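Local structure of salmonella typhimurium DB7155 bacteriophage DET7 tailspike (Bacteriophage, 2V5I) at residues L502-N505 with T511-I514; S469-S474 with T496-S501; E524-L527 with M532-Y535; A543-P548 with T553-S558; I397-I402 with L410-P415. The protein serves as the receptor-binding tailspike of the phage, a trimeric beta-helical protein that probably binds and hydrolyses the host O-antigen. All coordinates share one frame; numbering follows the deposited sequence.

Contact 1: residues L502-N505 with T511-I514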
# COMPACT_ATOMS: atom_id res chain seq x y z
N LEU A 502 -22.52 -34.68 -19.81
CA LEU A 502 -22.35 -35.93 -19.06
C LEU A 502 -22.61 -35.66 -17.57
O LEU A 502 -22.11 -34.68 -17.03
CB LEU A 502 -20.93 -36.41 -19.24
CG LEU A 502 -20.73 -37.78 -18.59
CD1 LEU A 502 -19.83 -38.61 -19.37
CD2 LEU A 502 -20.26 -37.59 -17.17
N LYS A 503 -23.53 -36.44 -16.97
CA LYS A 503 -24.05 -36.13 -15.62
C LYS A 503 -23.91 -37.31 -14.67
O LYS A 503 -24.24 -38.44 -15.03
CB LYS A 503 -25.58 -35.81 -15.70
CG LYS A 503 -25.99 -34.87 -16.88
CD LYS A 503 -27.51 -34.61 -16.99
CE LYS A 503 -27.90 -33.88 -18.31
NZ LYS A 503 -27.58 -34.68 -19.57
N VAL A 504 -23.46 -37.03 -13.47
CA VAL A 504 -23.25 -38.02 -12.42
C VAL A 504 -24.17 -37.68 -11.22
O VAL A 504 -24.09 -36.60 -10.64
CB VAL A 504 -21.77 -38.02 -11.97
CG1 VAL A 504 -21.55 -38.97 -10.82
CG2 VAL A 504 -20.82 -38.39 -13.14
N ASN A 505 -25.03 -38.65 -10.86
CA ASN A 505 -25.93 -38.63 -9.69
C ASN A 505 -27.16 -37.69 -9.81
O ASN A 505 -27.75 -37.33 -8.82
CB ASN A 505 -25.20 -38.34 -8.37
CG ASN A 505 -26.00 -38.80 -7.17
OD1 ASN A 505 -26.57 -39.91 -7.22
ND2 ASN A 505 -26.01 -38.00 -6.09
N THR A 511 -26.23 -42.91 -10.86
CA THR A 511 -25.83 -43.35 -12.19
C THR A 511 -25.18 -42.20 -13.01
O THR A 511 -25.10 -41.06 -12.59
CB THR A 511 -27.01 -44.06 -12.92
OG1 THR A 511 -26.49 -44.84 -14.02
CG2 THR A 511 -28.06 -43.10 -13.40
N THR A 512 -24.75 -42.54 -14.22
CA THR A 512 -24.09 -41.64 -15.13
C THR A 512 -24.96 -41.56 -16.37
O THR A 512 -25.35 -42.60 -16.90
CB THR A 512 -22.75 -42.21 -15.54
OG1 THR A 512 -22.01 -42.62 -14.36
CG2 THR A 512 -21.97 -41.17 -16.29
N GLU A 513 -25.33 -40.33 -16.75
CA GLU A 513 -26.02 -40.12 -17.99
C GLU A 513 -25.00 -39.69 -19.02
O GLU A 513 -24.35 -38.65 -18.86
CB GLU A 513 -27.10 -39.05 -17.82
CG GLU A 513 -28.29 -39.49 -17.03
CD GLU A 513 -29.11 -38.32 -16.56
OE1 GLU A 513 -29.98 -37.90 -17.32
OE2 GLU A 513 -28.82 -37.77 -15.45
N ILE A 514 -24.88 -40.50 -20.07
CA ILE A 514 -23.78 -40.42 -21.05
C ILE A 514 -24.33 -39.97 -22.41
O ILE A 514 -25.22 -40.62 -22.91
CB ILE A 514 -23.16 -41.81 -21.23
CG1 ILE A 514 -22.53 -42.25 -19.90
CG2 ILE A 514 -22.12 -41.78 -22.30
CD1 ILE A 514 -22.15 -43.75 -19.83
O HOH W 1 -29.56 -36.81 -19.75
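The carboxylate of E513 is the flat group here, and the alkyl chain of K503 meets it from one side. K503 CD lies above the carboxylate plane, 3.8 Å from E513 OE2, and the two side chains cross obliquely. K503 CG points back beside its own backbone N (chi1 -44°), and a late bend turns the ammonium aside. The charges do not touch: K503 NZ and E513 OE1 are 4.6 Å apart. One water joins them, 2.9 Å from K503 NZ and 2.7 Å from E513 OE1. The stronger partners are elsewhere. E513 OE2 forms a salt bridge with R506, and K503 NZ one with D528 of the second subunit. K503 and E513 are a hydrogen-bonded antiparallel pair, with K503 N to E513 O at 3.0 Å and E513 N to K503 O at 2.8 Å. N505 N closes the end on T511 O. V504 and T512 face the other way, where T512 CG2 also meets L502 CD2 at 4.1 Å. The strands form a beta hairpin, nearly exactly antiparallel at 173°. Strand 501-504 is also bonded to strand 485-493, while E513 and I514 pair with a strand of the second subunit, so the sheet continues across the interface.

Contact 2: residues S469-S474 with T496-S501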
# COMPACT_ATOMS: atom_id res chain seq x y z
N SER A 469 -17.29 -22.19 -23.44
CA SER A 469 -17.10 -23.36 -24.28
C SER A 469 -17.47 -24.67 -23.59
O SER A 469 -17.69 -25.69 -24.24
CB SER A 469 -15.66 -23.37 -24.77
OG SER A 469 -14.71 -23.31 -23.70
N GLY A 470 -17.45 -24.65 -22.26
CA GLY A 470 -17.81 -25.83 -21.51
C GLY A 470 -17.74 -25.48 -20.03
O GLY A 470 -17.48 -24.36 -19.65
N ALA A 471 -18.09 -26.46 -19.20
CA ALA A 471 -18.11 -26.27 -17.74
C ALA A 471 -18.05 -27.57 -16.96
O ALA A 471 -18.41 -28.65 -17.45
CB ALA A 471 -19.37 -25.48 -17.32
N LEU A 472 -17.57 -27.42 -15.72
CA LEU A 472 -17.73 -28.40 -14.66
C LEU A 472 -18.72 -27.73 -13.69
O LEU A 472 -18.45 -26.63 -13.22
CB LEU A 472 -16.39 -28.59 -13.95
CG LEU A 472 -16.43 -29.31 -12.61
CD1 LEU A 472 -16.80 -30.72 -12.86
CD2 LEU A 472 -15.04 -29.19 -11.87
N ARG A 473 -19.88 -28.35 -13.48
CA ARG A 473 -20.94 -27.72 -12.70
C ARG A 473 -21.51 -28.73 -11.70
O ARG A 473 -21.63 -29.92 -11.99
CB ARG A 473 -22.07 -27.28 -13.65
CG ARG A 473 -21.67 -26.52 -14.89
CD ARG A 473 -22.92 -25.87 -15.58
NE ARG A 473 -23.41 -24.74 -14.78
CZ ARG A 473 -24.62 -24.18 -14.88
NH1 ARG A 473 -25.52 -24.62 -15.74
NH2 ARG A 473 -24.93 -23.16 -14.08
N SER A 474 -21.82 -28.24 -10.50
CA SER A 474 -22.53 -29.01 -9.48
C SER A 474 -23.92 -28.37 -9.26
O SER A 474 -24.06 -27.15 -9.23
CB SER A 474 -21.72 -28.97 -8.19
OG SER A 474 -22.38 -29.71 -7.18
N THR A 496 -24.92 -22.87 -28.22
CA THR A 496 -25.73 -22.98 -27.01
C THR A 496 -24.88 -23.52 -25.85
O THR A 496 -24.43 -24.68 -25.89
CB THR A 496 -26.90 -23.88 -27.27
OG1 THR A 496 -27.69 -23.36 -28.37
CG2 THR A 496 -27.79 -24.01 -26.06
N PRO A 497 -24.61 -22.69 -24.83
CA PRO A 497 -23.80 -23.18 -23.73
C PRO A 497 -24.43 -24.41 -23.02
O PRO A 497 -25.63 -24.52 -22.90
CB PRO A 497 -23.75 -21.98 -22.77
CG PRO A 497 -23.94 -20.78 -23.65
CD PRO A 497 -24.95 -21.27 -24.68
N ASN A 498 -23.57 -25.33 -22.59
CA ASN A 498 -23.93 -26.54 -21.88
C ASN A 498 -24.82 -27.46 -22.71
O ASN A 498 -25.61 -28.22 -22.17
CB ASN A 498 -24.57 -26.24 -20.51
CG ASN A 498 -23.75 -25.30 -19.68
OD1 ASN A 498 -22.56 -25.52 -19.42
ND2 ASN A 498 -24.40 -24.19 -19.27
N ALA A 499 -24.70 -27.41 -24.04
CA ALA A 499 -25.58 -28.18 -24.92
C ALA A 499 -25.44 -29.72 -24.79
O ALA A 499 -26.43 -30.45 -24.88
CB ALA A 499 -25.36 -27.77 -26.34
N VAL A 500 -24.22 -30.20 -24.57
CA VAL A 500 -23.91 -31.63 -24.53
C VAL A 500 -23.35 -31.87 -23.14
O VAL A 500 -22.40 -31.17 -22.75
CB VAL A 500 -22.87 -32.04 -25.59
CG1 VAL A 500 -22.63 -33.55 -25.55
CG2 VAL A 500 -23.33 -31.61 -26.98
N SER A 501 -23.95 -32.79 -22.37
CA SER A 501 -23.71 -32.86 -20.93
C SER A 501 -23.64 -34.30 -20.42
O SER A 501 -24.64 -35.04 -20.56
CB SER A 501 -24.91 -32.13 -20.27
OG SER A 501 -24.96 -32.35 -18.88
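R473 and N498 bring two N-H-bearing groups together without bonding. R473 NH1 and N498 ND2 are 3.7 Å apart. The guanidinium and amide planes are only 13° apart, and N498 ND2 approaches the guanidinium obliquely. The side chains themselves cross at about a right angle. The amide oxygen turns to carbon atoms: N498 OD1 is 3.8 Å from A471 CB and 3.9 Å from R473 CD. A bend at chi3 (72°) turns the guanidinium away from the line of the R473 chain. The polar ends are held from outside, R473 NE by a salt bridge to E455 and N498 OD1 by a hydrogen bond from T490 OG1. N498 sits in a type II beta turn from T496 to A499, closed by a weak A499 N to T496 O bond of 3.3 Å. Its positive phi (62°) suits the third position of that turn. The turn lies in the connection between strands 485-493 and 501-504 of an antiparallel sheet. Strand 485-493 runs between strands 470-476 and 501-504, so N498 reaches across it to A471, which also packs on T490.

Contact 3: residues E524-L527 with M532-Y535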
# COMPACT_ATOMS: atom_id res chain seq x y z
N GLU A 524 -14.25 -41.30 -38.07
CA GLU A 524 -13.57 -40.19 -37.38
C GLU A 524 -14.19 -39.90 -35.99
O GLU A 524 -13.63 -39.13 -35.22
CB GLU A 524 -13.69 -38.85 -38.16
CG GLU A 524 -13.33 -38.79 -39.59
CD GLU A 524 -14.54 -39.13 -40.49
OE1 GLU A 524 -14.78 -40.31 -40.57
OE2 GLU A 524 -15.21 -38.24 -41.09
N GLY A 525 -15.38 -40.44 -35.70
CA GLY A 525 -15.96 -40.33 -34.39
C GLY A 525 -15.25 -40.98 -33.22
O GLY A 525 -15.69 -40.83 -32.08
N VAL A 526 -14.19 -41.74 -33.48
CA VAL A 526 -13.31 -42.18 -32.42
C VAL A 526 -11.85 -41.88 -32.80
O VAL A 526 -11.45 -42.09 -33.94
CB VAL A 526 -13.53 -43.71 -32.09
CG1 VAL A 526 -13.03 -44.62 -33.18
CG2 VAL A 526 -12.98 -44.03 -30.81
N LEU A 527 -11.09 -41.38 -31.85
CA LEU A 527 -9.71 -40.90 -32.09
C LEU A 527 -8.62 -41.83 -31.53
O LEU A 527 -7.83 -42.34 -32.29
CB LEU A 527 -9.55 -39.49 -31.54
CG LEU A 527 -8.17 -38.86 -31.72
CD1 LEU A 527 -7.89 -38.64 -33.21
CD2 LEU A 527 -8.14 -37.53 -30.96
N MET A 532 -13.86 -45.88 -26.93
CA MET A 532 -15.18 -46.29 -27.47
C MET A 532 -16.13 -45.11 -27.50
O MET A 532 -16.21 -44.38 -26.54
CB MET A 532 -15.77 -47.34 -26.50
CG MET A 532 -17.14 -47.74 -26.83
SD MET A 532 -17.81 -48.80 -25.53
CE MET A 532 -18.42 -47.55 -24.38
N SER A 533 -16.84 -44.93 -28.61
CA SER A 533 -17.94 -43.95 -28.72
C SER A 533 -19.24 -44.67 -29.02
O SER A 533 -19.26 -45.63 -29.83
CB SER A 533 -17.68 -43.03 -29.89
OG SER A 533 -16.48 -42.33 -29.70
N LEU A 534 -20.33 -44.22 -28.45
CA LEU A 534 -21.61 -44.89 -28.60
C LEU A 534 -22.54 -44.13 -29.53
O LEU A 534 -22.51 -42.88 -29.64
CB LEU A 534 -22.30 -45.00 -27.22
CG LEU A 534 -21.60 -45.95 -26.24
CD1 LEU A 534 -22.15 -45.75 -24.83
CD2 LEU A 534 -21.67 -47.40 -26.59
N TYR A 535 -23.37 -44.88 -30.24
CA TYR A 535 -24.31 -44.29 -31.18
C TYR A 535 -25.50 -45.24 -31.41
O TYR A 535 -25.45 -46.45 -31.15
CB TYR A 535 -23.63 -43.95 -32.52
CG TYR A 535 -23.13 -45.13 -33.34
CD1 TYR A 535 -21.88 -45.67 -33.13
CD2 TYR A 535 -23.90 -45.66 -34.36
CE1 TYR A 535 -21.44 -46.75 -33.89
CE2 TYR A 535 -23.46 -46.72 -35.16
CZ TYR A 535 -22.21 -47.24 -34.95
OH TYR A 535 -21.83 -48.32 -35.76
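S533 and G525 form the tight part of this contact. It joins a loop, entered from a 3-10 segment, to the first strand of the C-terminal antiparallel sheet, three-stranded within this chain. S533 OG donates a hydrogen bond of 2.9 Å to G525 O. It is the one hydrogen bond between the two segments. S533 OG lies beside its own backbone N (chi1 -62°), which turns the hydroxyl toward the loop. V526 flanks the hydroxyl, with V526 CB and V526 CG2 each 4.0 Å from S533 OG. The buried hydroxyl is thus satisfied by a backbone carbonyl and flanked by a branched apolar side chain. V526 packs further on L544 of the next strand.

The contact thins out beyond this. V526 CG2 comes no nearer than 4.4 Å to M532 N. The M532 side chain starts away from the loop and packs on A543 and I545. E524 and L527, at the two ends of the loop segment, are exposed, though their backbones still bond to the third subunit. E524 O accepts a bond from R506 of the third subunit, and L527 N donates to E513 OE1 of the third subunit. M532 and S533 pair with an antiparallel strand of that subunit.

At the tight end the bond is angled: S533 OG makes a C=O...O angle of 142° at G525 O and is tilted 29° from the carbonyl plane.

Contact 4: residues A543-P548 with T553-S558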
# COMPACT_ATOMS: atom_id res chain seq x y z
N ALA A 543 -21.37 -49.56 -30.54
CA ALA A 543 -20.10 -48.98 -30.13
C ALA A 543 -19.18 -48.89 -31.35
O ALA A 543 -19.01 -49.87 -32.09
CB ALA A 543 -19.39 -49.82 -29.05
N LEU A 544 -18.55 -47.74 -31.51
CA LEU A 544 -17.44 -47.52 -32.41
C LEU A 544 -16.16 -47.50 -31.58
O LEU A 544 -16.02 -46.70 -30.68
CB LEU A 544 -17.61 -46.18 -33.15
CG LEU A 544 -16.43 -45.75 -34.06
CD1 LEU A 544 -16.18 -46.75 -35.16
CD2 LEU A 544 -16.76 -44.36 -34.63
N ILE A 545 -15.26 -48.47 -31.85
CA ILE A 545 -14.12 -48.71 -30.99
C ILE A 545 -12.84 -48.67 -31.84
O ILE A 545 -12.78 -49.28 -32.90
CB ILE A 545 -14.22 -50.09 -30.32
CG1 ILE A 545 -15.38 -50.06 -29.33
CG2 ILE A 545 -12.91 -50.48 -29.63
CD1 ILE A 545 -15.78 -51.34 -28.76
N ARG A 546 -11.82 -47.98 -31.34
CA ARG A 546 -10.50 -48.07 -31.92
C ARG A 546 -9.71 -49.11 -31.12
O ARG A 546 -9.53 -48.93 -29.92
CB ARG A 546 -9.81 -46.76 -31.96
CG ARG A 546 -8.53 -46.82 -32.83
CD ARG A 546 -7.84 -45.51 -33.03
NE ARG A 546 -6.66 -45.70 -33.90
CZ ARG A 546 -5.56 -44.94 -33.89
NH1 ARG A 546 -5.47 -43.86 -33.13
NH2 ARG A 546 -4.55 -45.25 -34.71
N LEU A 547 -9.33 -50.19 -31.77
CA LEU A 547 -8.68 -51.36 -31.16
C LEU A 547 -7.20 -51.15 -30.91
O LEU A 547 -6.60 -50.23 -31.46
CB LEU A 547 -8.83 -52.54 -32.12
CG LEU A 547 -10.27 -53.02 -32.36
CD1 LEU A 547 -10.39 -53.97 -33.57
CD2 LEU A 547 -10.89 -53.62 -31.16
N PRO A 548 -6.58 -52.05 -30.12
CA PRO A 548 -5.16 -51.95 -29.85
C PRO A 548 -4.25 -51.88 -31.08
O PRO A 548 -3.22 -51.20 -31.03
CB PRO A 548 -4.88 -53.22 -29.04
CG PRO A 548 -6.12 -53.45 -28.31
CD PRO A 548 -7.22 -53.10 -29.32
N THR A 553 -13.52 -50.66 -35.37
CA THR A 553 -14.54 -51.63 -35.53
C THR A 553 -15.84 -51.15 -34.90
O THR A 553 -15.81 -50.25 -34.04
CB THR A 553 -14.07 -53.00 -34.97
OG1 THR A 553 -14.92 -54.04 -35.45
CG2 THR A 553 -14.09 -53.04 -33.44
N ARG A 554 -16.96 -51.75 -35.31
CA ARG A 554 -18.28 -51.43 -34.83
C ARG A 554 -18.91 -52.69 -34.24
O ARG A 554 -18.92 -53.77 -34.87
CB ARG A 554 -19.18 -50.93 -35.97
CG ARG A 554 -18.70 -49.62 -36.56
CD ARG A 554 -19.33 -49.28 -37.92
NE ARG A 554 -18.69 -48.09 -38.49
CZ ARG A 554 -19.00 -46.84 -38.17
NH1 ARG A 554 -19.99 -46.56 -37.32
NH2 ARG A 554 -18.31 -45.84 -38.74
N MET A 555 -19.40 -52.56 -33.01
CA MET A 555 -20.01 -53.64 -32.26
C MET A 555 -21.41 -53.29 -31.80
O MET A 555 -21.63 -52.25 -31.15
CB MET A 555 -19.18 -53.93 -30.99
CG MET A 555 -17.74 -54.27 -31.27
SD MET A 555 -16.88 -54.94 -29.84
CE MET A 555 -15.17 -54.79 -30.35
N LYS A 556 -22.36 -54.16 -32.11
CA LYS A 556 -23.73 -54.01 -31.64
C LYS A 556 -23.88 -54.49 -30.23
O LYS A 556 -23.53 -55.63 -29.92
CB LYS A 556 -24.67 -54.76 -32.54
CG LYS A 556 -26.09 -54.48 -32.30
CD LYS A 556 -26.93 -55.25 -33.27
CE LYS A 556 -28.38 -55.02 -33.07
NZ LYS A 556 -29.12 -56.02 -33.90
N LEU A 557 -24.42 -53.63 -29.37
CA LEU A 557 -24.51 -53.90 -27.90
C LEU A 557 -25.89 -54.31 -27.44
O LEU A 557 -26.03 -54.98 -26.43
CB LEU A 557 -24.05 -52.70 -27.09
CG LEU A 557 -22.64 -52.12 -27.36
CD1 LEU A 557 -22.21 -51.18 -26.23
CD2 LEU A 557 -21.63 -53.23 -27.53
N SER A 558 -26.92 -53.83 -28.14
CA SER A 558 -28.29 -54.24 -27.79
C SER A 558 -28.72 -55.42 -28.62
O SER A 558 -28.02 -55.83 -29.54
CB SER A 558 -29.21 -53.06 -27.92
OG SER A 558 -29.22 -52.54 -29.23
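A543-R546 and T553-K556 run antiparallel with axes 4.8 Å apart and 144° between their directions, joined by four backbone hydrogen bonds. A543 and M555 exchange two of these, A543 N to M555 O at 2.8 Å and M555 N to A543 O at 2.9 Å. I545 and T553 exchange the other two. L544 and R554 form the non-hydrogen-bonded pair between them. Their side chains lie alongside each other and point the same way. L544 CD1 sits 4.1 Å above the R554 guanidinium plane, over its centre, so a methyl covers one face of the charged group. The two terminal nitrogens are bonded outside the hairpin: NH2 of R554 bonds to L521 O and forms a salt bridge with D523, and NH1 bonds to Y535 OH.

This is a beta hairpin, the last two strands of the C-terminal sheet, three-stranded within this chain. Its other face carries A543, I545, T553 and M555. I545 and M555 cross at about a right angle, with I545 CD1 3.8 Å from M555 CE. T553 OG1 is anti to the backbone N (chi1 -164°), which leaves T553 CG2 on the side of L547, whose CD1 packs on it at 3.8 Å. Past the strand end, L557 CD1 comes within 4.2 Å of A543 CB. The chain here meets its trimer mates: L557 O binds a sodium ion together with L557 O of the second and third subunits.

Contact 5: residues I397-I402 with L410-P415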
# COMPACT_ATOMS: atom_id res chain seq x y z
N ILE A 397 -4.26 -7.33 -10.35
CA ILE A 397 -4.98 -6.16 -10.84
C ILE A 397 -6.47 -6.32 -10.57
O ILE A 397 -7.09 -7.28 -10.97
CB ILE A 397 -4.67 -5.85 -12.34
CG1 ILE A 397 -5.51 -4.66 -12.83
CG2 ILE A 397 -4.84 -7.10 -13.25
CD1 ILE A 397 -5.01 -4.04 -14.11
N ARG A 398 -7.02 -5.30 -9.92
CA ARG A 398 -8.45 -5.20 -9.66
C ARG A 398 -9.00 -4.25 -10.69
O ARG A 398 -8.50 -3.14 -10.80
CB ARG A 398 -8.67 -4.67 -8.24
CG ARG A 398 -8.20 -5.70 -7.22
CD ARG A 398 -7.79 -5.15 -5.95
NE ARG A 398 -6.59 -4.33 -6.03
CZ ARG A 398 -5.37 -4.71 -5.72
NH1 ARG A 398 -5.13 -5.96 -5.36
NH2 ARG A 398 -4.39 -3.80 -5.77
N ALA A 399 -9.95 -4.74 -11.50
CA ALA A 399 -10.39 -4.01 -12.69
C ALA A 399 -11.92 -3.84 -12.80
O ALA A 399 -12.41 -3.59 -13.90
CB ALA A 399 -9.89 -4.68 -13.94
N ALA A 400 -12.67 -4.00 -11.72
CA ALA A 400 -14.13 -3.72 -11.76
C ALA A 400 -14.59 -3.08 -10.45
O ALA A 400 -14.27 -3.57 -9.38
CB ALA A 400 -14.93 -5.00 -11.98
N GLY A 401 -15.38 -2.01 -10.59
CA GLY A 401 -15.97 -1.31 -9.48
C GLY A 401 -17.46 -1.56 -9.43
O GLY A 401 -17.93 -2.63 -9.86
N ILE A 402 -18.21 -0.55 -9.01
CA ILE A 402 -19.66 -0.68 -8.76
C ILE A 402 -20.55 -0.04 -9.83
O ILE A 402 -21.75 -0.31 -9.86
CB ILE A 402 -20.00 -0.10 -7.36
CG1 ILE A 402 -21.26 -0.75 -6.75
CG2 ILE A 402 -19.97 1.44 -7.34
CD1 ILE A 402 -21.30 -0.58 -5.22
N LEU A 410 -13.13 -1.58 -24.27
CA LEU A 410 -12.80 -2.73 -23.46
C LEU A 410 -12.46 -2.31 -22.02
O LEU A 410 -12.08 -1.17 -21.77
CB LEU A 410 -11.59 -3.46 -24.03
CG LEU A 410 -11.72 -3.96 -25.48
CD1 LEU A 410 -10.38 -4.36 -26.06
CD2 LEU A 410 -12.65 -5.14 -25.43
N VAL A 411 -12.47 -3.26 -21.12
CA VAL A 411 -11.96 -3.01 -19.78
C VAL A 411 -10.43 -3.02 -19.86
O VAL A 411 -9.79 -2.10 -19.37
CB VAL A 411 -12.46 -4.03 -18.77
CG1 VAL A 411 -11.81 -3.83 -17.39
CG2 VAL A 411 -13.95 -3.92 -18.64
N ILE A 412 -9.86 -4.08 -20.46
CA ILE A 412 -8.43 -4.21 -20.63
C ILE A 412 -8.09 -4.44 -22.10
O ILE A 412 -8.67 -5.32 -22.72
CB ILE A 412 -7.87 -5.44 -19.85
CG1 ILE A 412 -7.99 -5.18 -18.36
CG2 ILE A 412 -6.36 -5.70 -20.20
CD1 ILE A 412 -7.80 -6.41 -17.49
N SER A 413 -7.14 -3.66 -22.59
CA SER A 413 -6.52 -3.87 -23.90
C SER A 413 -5.00 -3.87 -23.72
O SER A 413 -4.34 -2.82 -23.63
CB SER A 413 -6.94 -2.75 -24.82
OG SER A 413 -6.28 -2.81 -26.08
N ALA A 414 -4.47 -5.09 -23.64
CA ALA A 414 -3.05 -5.35 -23.40
C ALA A 414 -2.59 -6.54 -24.22
O ALA A 414 -2.18 -7.57 -23.70
CB ALA A 414 -2.80 -5.57 -21.90
N PRO A 415 -2.68 -6.39 -25.54
CA PRO A 415 -2.51 -7.53 -26.44
C PRO A 415 -1.15 -8.19 -26.48
O PRO A 415 -1.06 -9.33 -26.96
CB PRO A 415 -2.87 -6.94 -27.80
CG PRO A 415 -2.73 -5.47 -27.69
CD PRO A 415 -2.94 -5.11 -26.25
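A399 and V411 make the main apolar contact. The V411 CG1 methyl is 4.0 Å from A399 CB. With chi1 at 174°, CG1 points away from the V411 backbone N, and this branch does the close touching. The second apolar contact is looser, with A399 CB and I412 CD1 4.5 Å apart. Here the end of the I412 side chain faces the alanine methyl. All three residues are buried.

Contact with the backbone is limited to one place. V411 CG1 also lies 3.5 Å from A399 O, so a single methyl touches both the carbonyl oxygen and the side chain of one residue. The backbones themselves stay apart, the closest CA atoms being A399 CA and V411 CA at 7.3 Å.

Hydrogen bonding instead links 397-402 to its neighbours. I397 and A399 make backbone bonds to strand 417-423, and R398 bonds to I371 and V373 on the other side. This is the stacking of coils in a parallel beta-helix, the fold of P22-type tailspikes. A400 O makes a weak bond to N395 of the second subunit.

The two segments belong to different faces of the helix. Strand 393-398 lies in one, between strands 371-374 and 417-423, and strand 412-414 lies between strands 386-388 and 431-433 in the other. A399 and I412 both pack on I386 and L422, with I397 beside them on the same two residues.

In the fold
Along the chain the order is contact 5, then 2, 1, 3 and 4. Contact 5 lies in the parallel beta-helix, with its centre about 26 Å from that of contact 2 and about 50 Å from that of contact 4. Contacts 1 and 2 share the five-stranded antiparallel sheet, their centres about 13 Å apart, and their segments adjoin at S501 and L502. Contacts 3 and 4 share the three-stranded C-terminal sheet, their centres about 8 Å apart, and touch directly: S533 O lies 2.8 Å from L544 N, a probable hydrogen bond. Contacts 1 and 3 do not touch within the chain. Between subunits they do, consistent with an intertwined C-terminal region that ties the trimer together.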